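Local structure of transcriptional regulator (LacI family) (Clostridium acetobutylicum ATCC 824, 3G85) at residues A[112-117]-A[143-148]; A[120-125]-A[219-224]; A[131-136]-A[190-195]; A[162-167]-A[183-188]. The protein probably acts as a DNA-binding transcription factor of the LacI family, recognising cis-regulatory sites and carrying a periplasmic binding protein-like domain. One frame throughout, in Å; residues are numbered along the deposited sequence.

The four contacts illustrate how one lobe of a periplasmic binding protein-like fold is assembled around a central sheet. Contact 3 pairs two inner strands of that sheet. Contact 2 lays helix 111-124 against the next strand, 219-224, and E219 joins it to contact 3 through backbone bonds to K190 and L192; the two centres are about 10 Å apart. Contact 4, centred about 10 Å from contact 3, lies beside the outermost strand 165-167, where H164 and I166 hydrogen-bond through their backbones to A132. Contact 1 pairs two covering helices, its centre about 12 Å from those of contacts 2 and 3. There the R145 side chain comes within about 3 Å of a glycerol, probably from the crystallisation liquor.

Contact 1: A[112-117]-A[143-148]; sequences YKMGEK and DNRNKG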
loop_
_atom_site.group_PDB
_atom_site.type_symbol
_atom_site.label_atom_id
_atom_site.label_comp_id
_atom_site.label_asym_id
_atom_site.label_seq_id
_atom_site.Cartn_x
_atom_site.Cartn_y
_atom_site.Cartn_z
ATOM N N TYR A 112 2.627 -10.492 -0.552
ATOM C CA TYR A 112 3.795 -11.319 -0.802
ATOM C C TYR A 112 4.124 -11.386 -2.300
ATOM O O TYR A 112 5.272 -11.193 -2.686
ATOM C CB TYR A 112 3.585 -12.698 -0.188
ATOM C CG TYR A 112 4.832 -13.568 -0.234
ATOM C CD1 TYR A 112 5.678 -13.656 0.871
ATOM C CD2 TYR A 112 5.163 -14.285 -1.396
ATOM C CE1 TYR A 112 6.834 -14.450 0.827
ATOM C CE2 TYR A 112 6.295 -15.086 -1.432
ATOM C CZ TYR A 112 7.122 -15.159 -0.319
ATOM O OH TYR A 112 8.262 -15.962 -0.369
ATOM N N LYS A 113 3.138 -11.659 -3.151
ATOM C CA LYS A 113 3.391 -11.723 -4.588
ATOM C C LYS A 113 3.873 -10.407 -5.193
ATOM O O LYS A 113 4.583 -10.430 -6.182
ATOM C CB LYS A 113 2.201 -12.239 -5.409
ATOM C CG LYS A 113 1.907 -13.735 -5.219
ATOM C CD LYS A 113 0.804 -14.151 -6.188
ATOM C CE LYS A 113 0.562 -15.669 -6.132
ATOM N NZ LYS A 113 -0.044 -16.039 -4.812
HETATM N N MSE A 114 3.461 -9.262 -4.646
HETATM C CA MSE A 114 4.038 -7.995 -5.114
HETATM C C MSE A 114 5.555 -7.915 -4.911
HETATM O O MSE A 114 6.291 -7.541 -5.834
HETATM C CB MSE A 114 3.369 -6.809 -4.407
HETATM C CG MSE A 114 1.884 -6.660 -4.811
HETATM SE SE MSE A 114 1.106 -5.131 -3.894
HETATM C CE MSE A 114 1.950 -3.689 -4.916
ATOM N N GLY A 115 6.012 -8.228 -3.696
ATOM C CA GLY A 115 7.465 -8.285 -3.421
ATOM C C GLY A 115 8.149 -9.279 -4.342
ATOM O O GLY A 115 9.231 -9.032 -4.905
ATOM N N GLU A 116 7.517 -10.437 -4.480
ATOM C CA GLU A 116 8.014 -11.455 -5.394
ATOM C C GLU A 116 8.196 -10.950 -6.830
ATOM O O GLU A 116 9.234 -11.203 -7.440
ATOM C CB GLU A 116 7.084 -12.662 -5.340
ATOM C CG GLU A 116 7.484 -13.854 -6.203
ATOM C CD GLU A 116 6.503 -15.005 -6.013
ATOM O OE1 GLU A 116 5.298 -14.823 -6.293
ATOM O OE2 GLU A 116 6.940 -16.084 -5.562
ATOM N N LYS A 117 7.208 -10.249 -7.397
ATOM C CA LYS A 117 7.383 -9.686 -8.735
ATOM C C LYS A 117 8.574 -8.733 -8.831
ATOM O O LYS A 117 9.230 -8.702 -9.868
ATOM C CB LYS A 117 6.130 -8.927 -9.213
ATOM C CG LYS A 117 4.865 -9.751 -9.350
ATOM C CD LYS A 117 3.737 -8.920 -10.011
ATOM C CE LYS A 117 2.396 -9.629 -9.764
ATOM N NZ LYS A 117 1.252 -8.924 -10.404
ATOM N N ASP A 143 4.779 -5.869 5.854
ATOM C CA ASP A 143 5.795 -6.859 6.163
ATOM C C ASP A 143 5.839 -7.911 5.057
ATOM O O ASP A 143 6.900 -8.237 4.547
ATOM C CB ASP A 143 5.502 -7.531 7.514
ATOM C CG ASP A 143 6.044 -6.735 8.700
ATOM O OD1 ASP A 143 7.081 -6.033 8.530
ATOM O OD2 ASP A 143 5.434 -6.813 9.807
ATOM N N ASN A 144 4.670 -8.406 4.671
ATOM C CA ASN A 144 4.596 -9.427 3.630
ATOM C C ASN A 144 5.154 -9.000 2.305
ATOM O O ASN A 144 5.720 -9.822 1.610
ATOM C CB ASN A 144 3.170 -9.962 3.487
ATOM C CG ASN A 144 2.786 -10.810 4.657
ATOM O OD1 ASN A 144 3.655 -11.311 5.369
ATOM N ND2 ASN A 144 1.484 -10.944 4.903
ATOM N N ARG A 145 4.995 -7.720 1.927
ATOM C CA ARG A 145 5.611 -7.255 0.676
ATOM C C ARG A 145 7.131 -7.371 0.772
ATOM O O ARG A 145 7.821 -7.777 -0.188
ATOM C CB ARG A 145 5.191 -5.801 0.327
ATOM C CG ARG A 145 3.781 -5.717 -0.219
ATOM C CD ARG A 145 3.403 -4.345 -0.805
ATOM N NE ARG A 145 3.348 -3.195 0.101
ATOM C CZ ARG A 145 2.285 -2.793 0.809
ATOM N NH1 ARG A 145 1.150 -3.466 0.794
ATOM N NH2 ARG A 145 2.371 -1.697 1.551
ATOM N N ASN A 146 7.662 -7.003 1.933
ATOM C CA ASN A 146 9.112 -7.097 2.131
ATOM C C ASN A 146 9.605 -8.537 2.099
ATOM O O ASN A 146 10.615 -8.837 1.442
ATOM C CB ASN A 146 9.517 -6.451 3.444
ATOM C CG ASN A 146 9.237 -4.963 3.464
ATOM O OD1 ASN A 146 9.123 -4.327 2.424
ATOM N ND2 ASN A 146 9.119 -4.403 4.672
ATOM N N LYS A 147 8.879 -9.395 2.804
ATOM C CA LYS A 147 9.177 -10.826 2.876
ATOM C C LYS A 147 9.132 -11.434 1.487
ATOM O O LYS A 147 10.020 -12.210 1.120
ATOM C CB LYS A 147 8.189 -11.562 3.787
ATOM C CG LYS A 147 8.206 -11.128 5.263
ATOM C CD LYS A 147 7.302 -12.055 6.089
ATOM C CE LYS A 147 7.488 -11.828 7.582
ATOM N NZ LYS A 147 6.128 -11.941 8.196
ATOM N N GLY A 148 8.125 -11.050 0.696
ATOM C CA GLY A 148 8.034 -11.512 -0.691
ATOM C C GLY A 148 9.287 -11.165 -1.497
ATOM O O GLY A 148 9.791 -12.005 -2.261
#
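Y112 lays its ring flat over the backbone of G148, with G148 CA only 3.5 Å from the ring centroid and 13° off the ring normal, a CH-pi contact. With CG anti to the backbone N (chi1 -172°), the ring turns toward the partner helix, and its OH goes on to a hydrogen bond with E151. On the side facing strand 219-224, M114, a selenomethionine, and R145 run side by side in the same direction, M114 SE touching R145 CD at 3.9 Å. R145 then bends at chi3; its NH1 bonds to N111 and its NH2 to a glycerol molecule. Between these side chains the backbones nearly meet. A beta carbon on G115 or G148 would collide with the carbonyl oxygen of R145 or Y112 respectively, and the axes of the two short segments come within 6.3 Å. No hydrogen bond crosses here, but three CA-H...O contacts do: Y112 CA to N144 O (3.4 Å), G148 CA to Y112 O (3.4 Å) and G115 CA to R145 O (3.3 Å). Such glycine-mediated closeness at a crossing of -36° recalls the right-handed helix pairs familiar from membrane proteins. Here it joins helices 111-124 and 140-155 on one side of the sheet, where M114 and R145 both rest on I223.

Contact 2: A[120-125]-A[219-224]; sequences LLFAKK and EIVAIG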
loop_
_atom_site.group_PDB
_atom_site.type_symbol
_atom_site.label_atom_id
_atom_site.label_comp_id
_atom_site.label_asym_id
_atom_site.label_seq_id
_atom_site.Cartn_x
_atom_site.Cartn_y
_atom_site.Cartn_z
ATOM N N LEU A 120 11.670 -10.999 -8.906
ATOM C CA LEU A 120 11.784 -11.723 -10.178
ATOM C C LEU A 120 12.194 -10.836 -11.343
ATOM O O LEU A 120 12.814 -11.312 -12.295
ATOM C CB LEU A 120 10.501 -12.529 -10.484
ATOM C CG LEU A 120 10.228 -13.669 -9.481
ATOM C CD1 LEU A 120 8.857 -14.330 -9.680
ATOM C CD2 LEU A 120 11.355 -14.732 -9.448
ATOM N N LEU A 121 11.862 -9.544 -11.293
ATOM C CA LEU A 121 12.324 -8.627 -12.333
ATOM C C LEU A 121 13.857 -8.535 -12.270
ATOM O O LEU A 121 14.546 -8.549 -13.306
ATOM C CB LEU A 121 11.686 -7.226 -12.161
ATOM C CG LEU A 121 12.014 -6.155 -13.222
ATOM C CD1 LEU A 121 10.996 -5.070 -13.301
ATOM C CD2 LEU A 121 13.379 -5.518 -13.011
ATOM N N PHE A 122 14.387 -8.411 -11.056
ATOM C CA PHE A 122 15.843 -8.386 -10.853
ATOM C C PHE A 122 16.476 -9.742 -11.237
ATOM O O PHE A 122 17.541 -9.770 -11.872
ATOM C CB PHE A 122 16.189 -8.053 -9.393
ATOM C CG PHE A 122 15.849 -6.612 -8.991
ATOM C CD1 PHE A 122 16.003 -5.569 -9.903
ATOM C CD2 PHE A 122 15.395 -6.316 -7.701
ATOM C CE1 PHE A 122 15.699 -4.238 -9.540
ATOM C CE2 PHE A 122 15.124 -4.988 -7.328
ATOM C CZ PHE A 122 15.288 -3.955 -8.260
ATOM N N ALA A 123 15.823 -10.839 -10.828
ATOM C CA ALA A 123 16.304 -12.213 -11.127
ATOM C C ALA A 123 16.401 -12.442 -12.622
ATOM O O ALA A 123 17.363 -13.055 -13.106
ATOM C CB ALA A 123 15.398 -13.233 -10.519
ATOM N N LYS A 124 15.392 -11.945 -13.336
ATOM C CA LYS A 124 15.269 -12.061 -14.775
ATOM C C LYS A 124 16.359 -11.294 -15.468
ATOM O O LYS A 124 16.725 -11.648 -16.576
ATOM C CB LYS A 124 13.928 -11.495 -15.210
ATOM C CG LYS A 124 13.379 -12.016 -16.493
ATOM C CD LYS A 124 11.849 -11.920 -16.434
ATOM C CE LYS A 124 11.299 -12.881 -15.363
ATOM N NZ LYS A 124 9.864 -12.618 -14.998
ATOM N N LYS A 125 16.856 -10.227 -14.831
ATOM C CA LYS A 125 17.981 -9.425 -15.358
ATOM C C LYS A 125 19.347 -9.897 -14.839
ATOM O O LYS A 125 20.373 -9.309 -15.161
ATOM C CB LYS A 125 17.781 -7.938 -15.031
ATOM C CG LYS A 125 16.472 -7.418 -15.578
ATOM C CD LYS A 125 16.373 -5.924 -15.581
ATOM C CE LYS A 125 15.030 -5.488 -16.200
ATOM N NZ LYS A 125 15.144 -4.111 -16.750
ATOM N N GLU A 219 19.384 -0.017 -10.741
ATOM C CA GLU A 219 18.013 -0.190 -11.232
ATOM C C GLU A 219 17.035 -0.223 -10.049
ATOM O O GLU A 219 17.296 -0.872 -9.059
ATOM C CB GLU A 219 17.883 -1.452 -12.068
ATOM C CG GLU A 219 16.635 -1.417 -12.913
ATOM C CD GLU A 219 16.585 -2.477 -13.996
ATOM O OE1 GLU A 219 17.654 -2.983 -14.436
ATOM O OE2 GLU A 219 15.451 -2.808 -14.402
ATOM N N ILE A 220 15.926 0.507 -10.154
ATOM C CA ILE A 220 15.003 0.633 -9.016
ATOM C C ILE A 220 13.662 0.000 -9.339
ATOM O O ILE A 220 13.168 0.131 -10.447
ATOM C CB ILE A 220 14.763 2.135 -8.672
ATOM C CG1 ILE A 220 16.102 2.808 -8.366
ATOM C CG2 ILE A 220 13.739 2.263 -7.495
ATOM C CD1 ILE A 220 16.085 4.374 -8.341
ATOM N N VAL A 221 13.069 -0.666 -8.365
ATOM C CA VAL A 221 11.662 -1.072 -8.439
ATOM C C VAL A 221 11.063 -0.581 -7.137
ATOM O O VAL A 221 11.670 -0.721 -6.078
ATOM C CB VAL A 221 11.449 -2.588 -8.546
ATOM C CG1 VAL A 221 9.930 -2.947 -8.476
ATOM C CG2 VAL A 221 12.028 -3.088 -9.878
ATOM N N ALA A 222 9.894 0.037 -7.218
ATOM C CA ALA A 222 9.282 0.572 -6.002
ATOM C C ALA A 222 7.870 0.054 -5.891
ATOM O O ALA A 222 7.251 -0.260 -6.886
ATOM C CB ALA A 222 9.256 2.070 -6.050
ATOM N N ILE A 223 7.355 -0.005 -4.668
ATOM C CA ILE A 223 5.933 -0.310 -4.442
ATOM C C ILE A 223 5.132 0.979 -4.665
ATOM O O ILE A 223 5.434 2.023 -4.074
ATOM C CB ILE A 223 5.680 -0.850 -3.017
ATOM C CG1 ILE A 223 6.451 -2.170 -2.768
ATOM C CG2 ILE A 223 4.152 -0.981 -2.733
ATOM C CD1 ILE A 223 5.951 -3.335 -3.668
ATOM N N GLY A 224 4.128 0.906 -5.526
ATOM C CA GLY A 224 3.360 2.111 -5.885
ATOM C C GLY A 224 2.236 2.355 -4.909
ATOM O O GLY A 224 1.298 1.558 -4.814
#
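Helix-on-strand packing, the basic layer of an alpha/beta fold, is represented by L121 and F122 in the last turn of helix 111-124, and K125 just beyond it, resting on E219 and V221 of strand 219-224. The two run almost antiparallel, at 161°, with axes 10.1 Å apart. V221 CG2 is the shared apolar contact point. F122 CZ reaches it at 3.7 Å, F122 and V221 sliding past each other in opposite directions, while L121 CD1 lies 4.1 Å from the same methyl. The F122 ring also presents its edge to the strand, with I220 C near the ring plane. L121 CD2 lies 3.7 Å from E219 OE2, so the leucine borders the carboxylate as well as the valine. The polar part of the contact is a salt bridge at the margin. K125 NZ meets E219 OE2 at 2.7 Å on the syn side, 15° out of the carboxylate plane. The extended lysine crosses the glutamate at about a right angle, and its methylene CD lies 3.4 Å from E219 OE1. That second oxygen is hydrogen-bonded to Y127 OH, an arrangement that should restrain the rotation of the carboxylate and would be expected to stabilise its charge. One turn earlier on the helix, A118 also touches V221, and on the opposite face of the strand I220 packs on helix 197-209. A strand covered by helices on both sides is typical of the three-layer alpha/beta sandwich found in each lobe of periplasmic binding protein-like domains.

Contact 3: A[131-136]-A[190-195]; sequences AAILTE and KALFCN
F193 and N195 supply the flat groups at a pair of neighbouring parallel strands, 131-134 and 191-194, in the central sheet of an alpha/beta sandwich. The F193 ring has A132 CB at its edge, 4.2 Å from CD2, while L134 CD2 approaches CE2 obliquely and F149 of helix 140-155 stacks with the ring. L134 CD2 also lies over one face of the N195 amide, 3.6 Å from CG; T135 CG2 sits out beyond OD1, 3.2 Å from it and displaced to the other side of the plane. Four backbone bonds alternate along the strands: A131 N to A191 O, F193 N to A131 O, I133 N to F193 O and N195 N to I133 O. On the face opposite F193, L192 CD1 packs against I133 CG1 at 3.8 Å and A131 CB at 4.0 Å, and helix 197-209 covers that face through V203. Next in register, the N195 side chain bonds to the T135 backbone. Its CG stands between the backbone N and carbonyl carbon (chi1 75°), and the amide grips twice: OD1 accepts from T135 N at 2.9 Å, and ND2 gives a nearly straight bond (173°) to T135 O at 3.1 Å, with T135 O 2° out of the N195 amide plane.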
loop_
_atom_site.group_PDB
_atom_site.type_symbol
_atom_site.label_atom_id
_atom_site.label_comp_id
_atom_site.label_asym_id
_atom_site.label_seq_id
_atom_site.Cartn_x
_atom_site.Cartn_y
_atom_site.Cartn_z
ATOM N N ALA A 131 19.891 -4.002 -2.752
ATOM C CA ALA A 131 19.648 -3.296 -1.506
ATOM C C ALA A 131 18.141 -2.982 -1.410
ATOM O O ALA A 131 17.421 -3.111 -2.405
ATOM C CB ALA A 131 20.453 -2.007 -1.442
ATOM N N ALA A 132 17.691 -2.628 -0.208
ATOM C CA ALA A 132 16.278 -2.298 0.021
ATOM C C ALA A 132 16.195 -1.113 0.967
ATOM O O ALA A 132 16.868 -1.079 2.010
ATOM C CB ALA A 132 15.515 -3.508 0.589
ATOM N N ILE A 133 15.423 -0.109 0.576
ATOM C CA ILE A 133 15.152 1.008 1.447
ATOM C C ILE A 133 13.699 0.881 1.855
ATOM O O ILE A 133 12.798 0.912 0.993
ATOM C CB ILE A 133 15.404 2.340 0.740
ATOM C CG1 ILE A 133 16.904 2.467 0.357
ATOM C CG2 ILE A 133 14.969 3.505 1.616
ATOM C CD1 ILE A 133 17.171 3.703 -0.488
ATOM N N LEU A 134 13.494 0.729 3.161
ATOM C CA LEU A 134 12.206 0.375 3.723
ATOM C C LEU A 134 11.754 1.343 4.770
ATOM O O LEU A 134 12.425 1.536 5.804
ATOM C CB LEU A 134 12.278 -1.018 4.354
ATOM C CG LEU A 134 12.736 -2.162 3.434
ATOM C CD1 LEU A 134 12.937 -3.449 4.262
ATOM C CD2 LEU A 134 11.789 -2.428 2.251
ATOM N N THR A 135 10.584 1.912 4.538
ATOM C CA THR A 135 9.867 2.577 5.591
ATOM C C THR A 135 9.181 1.538 6.516
ATOM O O THR A 135 8.800 0.443 6.072
ATOM C CB THR A 135 8.883 3.570 5.008
ATOM O OG1 THR A 135 8.352 4.378 6.068
ATOM C CG2 THR A 135 7.736 2.843 4.222
ATOM N N GLU A 136 9.063 1.860 7.804
ATOM C CA GLU A 136 8.562 0.877 8.788
ATOM C C GLU A 136 7.162 0.348 8.427
ATOM O O GLU A 136 6.310 1.100 7.942
ATOM C CB GLU A 136 8.547 1.486 10.199
ATOM C CG GLU A 136 7.474 2.573 10.370
ATOM C CD GLU A 136 7.388 3.109 11.801
ATOM O OE1 GLU A 136 7.594 2.316 12.768
ATOM O OE2 GLU A 136 7.109 4.320 11.936
ATOM N N LYS A 190 23.603 -3.114 -7.338
ATOM C CA LYS A 190 23.123 -2.520 -8.568
ATOM C C LYS A 190 21.589 -2.594 -8.733
ATOM O O LYS A 190 21.042 -2.067 -9.698
ATOM C CB LYS A 190 23.807 -3.171 -9.764
ATOM C CG LYS A 190 25.313 -2.810 -9.917
ATOM C CD LYS A 190 25.842 -3.305 -11.246
ATOM C CE LYS A 190 25.564 -2.296 -12.369
ATOM N NZ LYS A 190 24.966 -2.967 -13.559
ATOM N N ALA A 191 20.926 -3.270 -7.804
ATOM C CA ALA A 191 19.470 -3.348 -7.774
ATOM C C ALA A 191 19.008 -2.730 -6.475
ATOM O O ALA A 191 19.651 -2.902 -5.423
ATOM C CB ALA A 191 19.011 -4.790 -7.863
ATOM N N LEU A 192 17.898 -1.994 -6.539
ATOM C CA LEU A 192 17.355 -1.358 -5.359
ATOM C C LEU A 192 15.839 -1.503 -5.316
ATOM O O LEU A 192 15.162 -1.108 -6.245
ATOM C CB LEU A 192 17.754 0.136 -5.332
ATOM C CG LEU A 192 17.143 0.948 -4.173
ATOM C CD1 LEU A 192 17.710 0.519 -2.809
ATOM C CD2 LEU A 192 17.367 2.441 -4.406
ATOM N N PHE A 193 15.338 -2.078 -4.232
ATOM C CA PHE A 193 13.914 -2.130 -3.945
ATOM C C PHE A 193 13.527 -1.017 -2.963
ATOM O O PHE A 193 14.121 -0.891 -1.891
ATOM C CB PHE A 193 13.585 -3.495 -3.351
ATOM C CG PHE A 193 12.159 -3.655 -2.893
ATOM C CD1 PHE A 193 11.110 -3.704 -3.832
ATOM C CD2 PHE A 193 11.879 -3.820 -1.546
ATOM C CE1 PHE A 193 9.801 -3.917 -3.421
ATOM C CE2 PHE A 193 10.532 -4.028 -1.109
ATOM C CZ PHE A 193 9.509 -4.062 -2.062
ATOM N N CYS A 194 12.525 -0.218 -3.317
ATOM C CA CYS A 194 11.992 0.778 -2.361
ATOM C C CYS A 194 10.563 0.398 -2.039
ATOM O O CYS A 194 9.778 0.170 -2.951
ATOM C CB CYS A 194 12.012 2.187 -2.948
ATOM S SG CYS A 194 13.665 2.800 -3.395
ATOM N N ASN A 195 10.216 0.324 -0.770
ATOM C CA ASN A 195 8.860 -0.144 -0.453
ATOM C C ASN A 195 7.835 0.998 -0.465
ATOM O O ASN A 195 6.696 0.820 -0.013
ATOM C CB ASN A 195 8.811 -1.012 0.838
ATOM C CG ASN A 195 8.937 -0.202 2.129
ATOM O OD1 ASN A 195 9.338 0.953 2.120
ATOM N ND2 ASN A 195 8.585 -0.827 3.265
#

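Contact 4: A[162-167]-A[183-188]; sequences ENHIIA and MKLKNT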
loop_
_atom_site.group_PDB
_atom_site.type_symbol
_atom_site.label_atom_id
_atom_site.label_comp_id
_atom_site.label_asym_id
_atom_site.label_seq_id
_atom_site.Cartn_x
_atom_site.Cartn_y
_atom_site.Cartn_z
ATOM N N GLU A 162 22.293 -7.800 5.187
ATOM C CA GLU A 162 21.431 -7.164 6.198
ATOM C C GLU A 162 21.716 -5.681 6.351
ATOM O O GLU A 162 20.834 -4.894 6.681
ATOM C CB GLU A 162 21.630 -7.850 7.542
ATOM C CG GLU A 162 20.548 -7.555 8.562
ATOM C CD GLU A 162 20.846 -8.210 9.898
ATOM O OE1 GLU A 162 21.701 -9.145 9.928
ATOM O OE2 GLU A 162 20.238 -7.783 10.909
ATOM N N ASN A 163 22.962 -5.298 6.107
ATOM C CA ASN A 163 23.319 -3.906 6.203
ATOM C C ASN A 163 22.935 -3.145 4.942
ATOM O O ASN A 163 23.087 -1.921 4.876
ATOM C CB ASN A 163 24.811 -3.745 6.471
ATOM C CG ASN A 163 25.636 -4.109 5.273
ATOM O OD1 ASN A 163 25.530 -5.220 4.758
ATOM N ND2 ASN A 163 26.454 -3.175 4.811
ATOM N N HIS A 164 22.437 -3.853 3.933
ATOM C CA HIS A 164 21.916 -3.157 2.745
ATOM C C HIS A 164 20.424 -3.001 2.764
ATOM O O HIS A 164 19.833 -2.752 1.744
ATOM C CB HIS A 164 22.344 -3.831 1.449
ATOM C CG HIS A 164 23.811 -3.755 1.206
ATOM N ND1 HIS A 164 24.440 -4.487 0.222
ATOM C CD2 HIS A 164 24.778 -3.037 1.827
ATOM C CE1 HIS A 164 25.734 -4.213 0.239
ATOM N NE2 HIS A 164 25.964 -3.336 1.203
ATOM N N ILE A 165 19.836 -3.203 3.932
ATOM C CA ILE A 165 18.476 -2.831 4.206
ATOM C C ILE A 165 18.571 -1.568 5.064
ATOM O O ILE A 165 19.187 -1.565 6.146
ATOM C CB ILE A 165 17.720 -3.978 4.912
ATOM C CG1 ILE A 165 17.601 -5.183 3.965
ATOM C CG2 ILE A 165 16.351 -3.519 5.317
ATOM C CD1 ILE A 165 17.353 -6.494 4.666
ATOM N N ILE A 166 18.019 -0.476 4.543
ATOM C CA ILE A 166 18.178 0.842 5.148
ATOM C C ILE A 166 16.790 1.360 5.506
ATOM O O ILE A 166 15.913 1.431 4.619
ATOM C CB ILE A 166 18.860 1.821 4.143
ATOM C CG1 ILE A 166 20.230 1.275 3.709
ATOM C CG2 ILE A 166 18.972 3.220 4.697
ATOM C CD1 ILE A 166 20.876 2.032 2.557
ATOM N N ALA A 167 16.588 1.690 6.781
ATOM C CA ALA A 167 15.334 2.283 7.233
ATOM C C ALA A 167 15.203 3.678 6.630
ATOM O O ALA A 167 16.218 4.382 6.439
ATOM C CB ALA A 167 15.262 2.349 8.764
HETATM N N MSE A 183 24.659 5.941 -0.438
HETATM C CA MSE A 183 25.849 6.408 -1.150
HETATM C C MSE A 183 27.139 6.303 -0.315
HETATM O O MSE A 183 28.232 6.290 -0.874
HETATM C CB MSE A 183 25.676 7.848 -1.649
HETATM C CG MSE A 183 24.588 8.037 -2.702
HETATM SE SE MSE A 183 25.029 7.173 -4.389
HETATM C CE MSE A 183 24.288 5.384 -4.157
ATOM N N LYS A 184 26.997 6.227 0.998
ATOM C CA LYS A 184 28.152 6.060 1.890
ATOM C C LYS A 184 28.663 4.638 1.991
ATOM O O LYS A 184 29.787 4.429 2.465
ATOM C CB LYS A 184 27.851 6.594 3.275
ATOM C CG LYS A 184 27.997 8.070 3.329
ATOM C CD LYS A 184 27.502 8.621 4.614
ATOM C CE LYS A 184 27.472 10.147 4.464
ATOM N NZ LYS A 184 27.210 10.743 5.761
ATOM N N LEU A 185 27.850 3.674 1.555
ATOM C CA LEU A 185 28.230 2.267 1.582
ATOM C C LEU A 185 29.483 2.046 0.727
ATOM O O LEU A 185 29.642 2.655 -0.347
ATOM C CB LEU A 185 27.061 1.347 1.181
ATOM C CG LEU A 185 25.864 1.166 2.143
ATOM C CD1 LEU A 185 24.639 0.620 1.436
ATOM C CD2 LEU A 185 26.190 0.248 3.302
ATOM N N LYS A 186 30.398 1.225 1.241
ATOM C CA LYS A 186 31.613 0.892 0.505
ATOM C C LYS A 186 31.269 0.219 -0.815
ATOM O O LYS A 186 31.853 0.547 -1.843
ATOM C CB LYS A 186 32.540 -0.015 1.324
ATOM C CG LYS A 186 33.657 0.741 2.021
ATOM C CD LYS A 186 33.265 1.211 3.419
ATOM C CE LYS A 186 34.225 2.275 3.908
ATOM N NZ LYS A 186 33.991 3.590 3.218
ATOM N N ASN A 187 30.342 -0.734 -0.756
ATOM C CA ASN A 187 29.849 -1.450 -1.927
ATOM C C ASN A 187 28.333 -1.320 -1.987
ATOM O O ASN A 187 27.634 -1.925 -1.169
ATOM C CB ASN A 187 30.216 -2.931 -1.838
ATOM C CG ASN A 187 31.709 -3.177 -1.950
ATOM O OD1 ASN A 187 32.365 -3.506 -0.958
ATOM N ND2 ASN A 187 32.260 -3.009 -3.160
ATOM N N THR A 188 27.823 -0.516 -2.920
ATOM C CA THR A 188 26.365 -0.414 -3.132
ATOM C C THR A 188 25.925 -1.358 -4.269
ATOM O O THR A 188 26.479 -1.282 -5.361
ATOM C CB THR A 188 25.928 1.018 -3.508
ATOM O OG1 THR A 188 26.313 1.280 -4.866
ATOM C CG2 THR A 188 26.571 2.062 -2.591
#
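L185 is the apolar centre of this surface contact: both its methyls touch H164, CD1 also meeting I166 and CD2 N163. CD1 lies 3.7 Å from H164 CD2, oblique to the ring, and 4.2 Å from I166 CD1, leucine and isoleucine reaching toward each other tip to tip. L185 CD2 lies 3.9 Å from the same H164 carbon and 3.8 Å from N163 ND2, the asparagine passing the leucine at a slant. With CG anti to the carbonyl carbon (chi1 -66°), H164 brings its ring toward the 183-188 loop.

The polar approaches are looser. N187 O lies 3.2 Å from H164 NE2 and 3.3 Å from H164 CE1, a close approach but, with its poor angle, no hydrogen bond. None links the two segments, and the contact rests on van der Waals packing.

In the fold, strand 165-167, helix 172-182 and strand 191-194 form a parallel beta-alpha-beta crossover that spans strand 131-134, to which the outermost strand 165-167 bonds through I166. The contact packs the loop returning from the helix against the first strand and the turn leading into it, where H164 touches both A131 and P189.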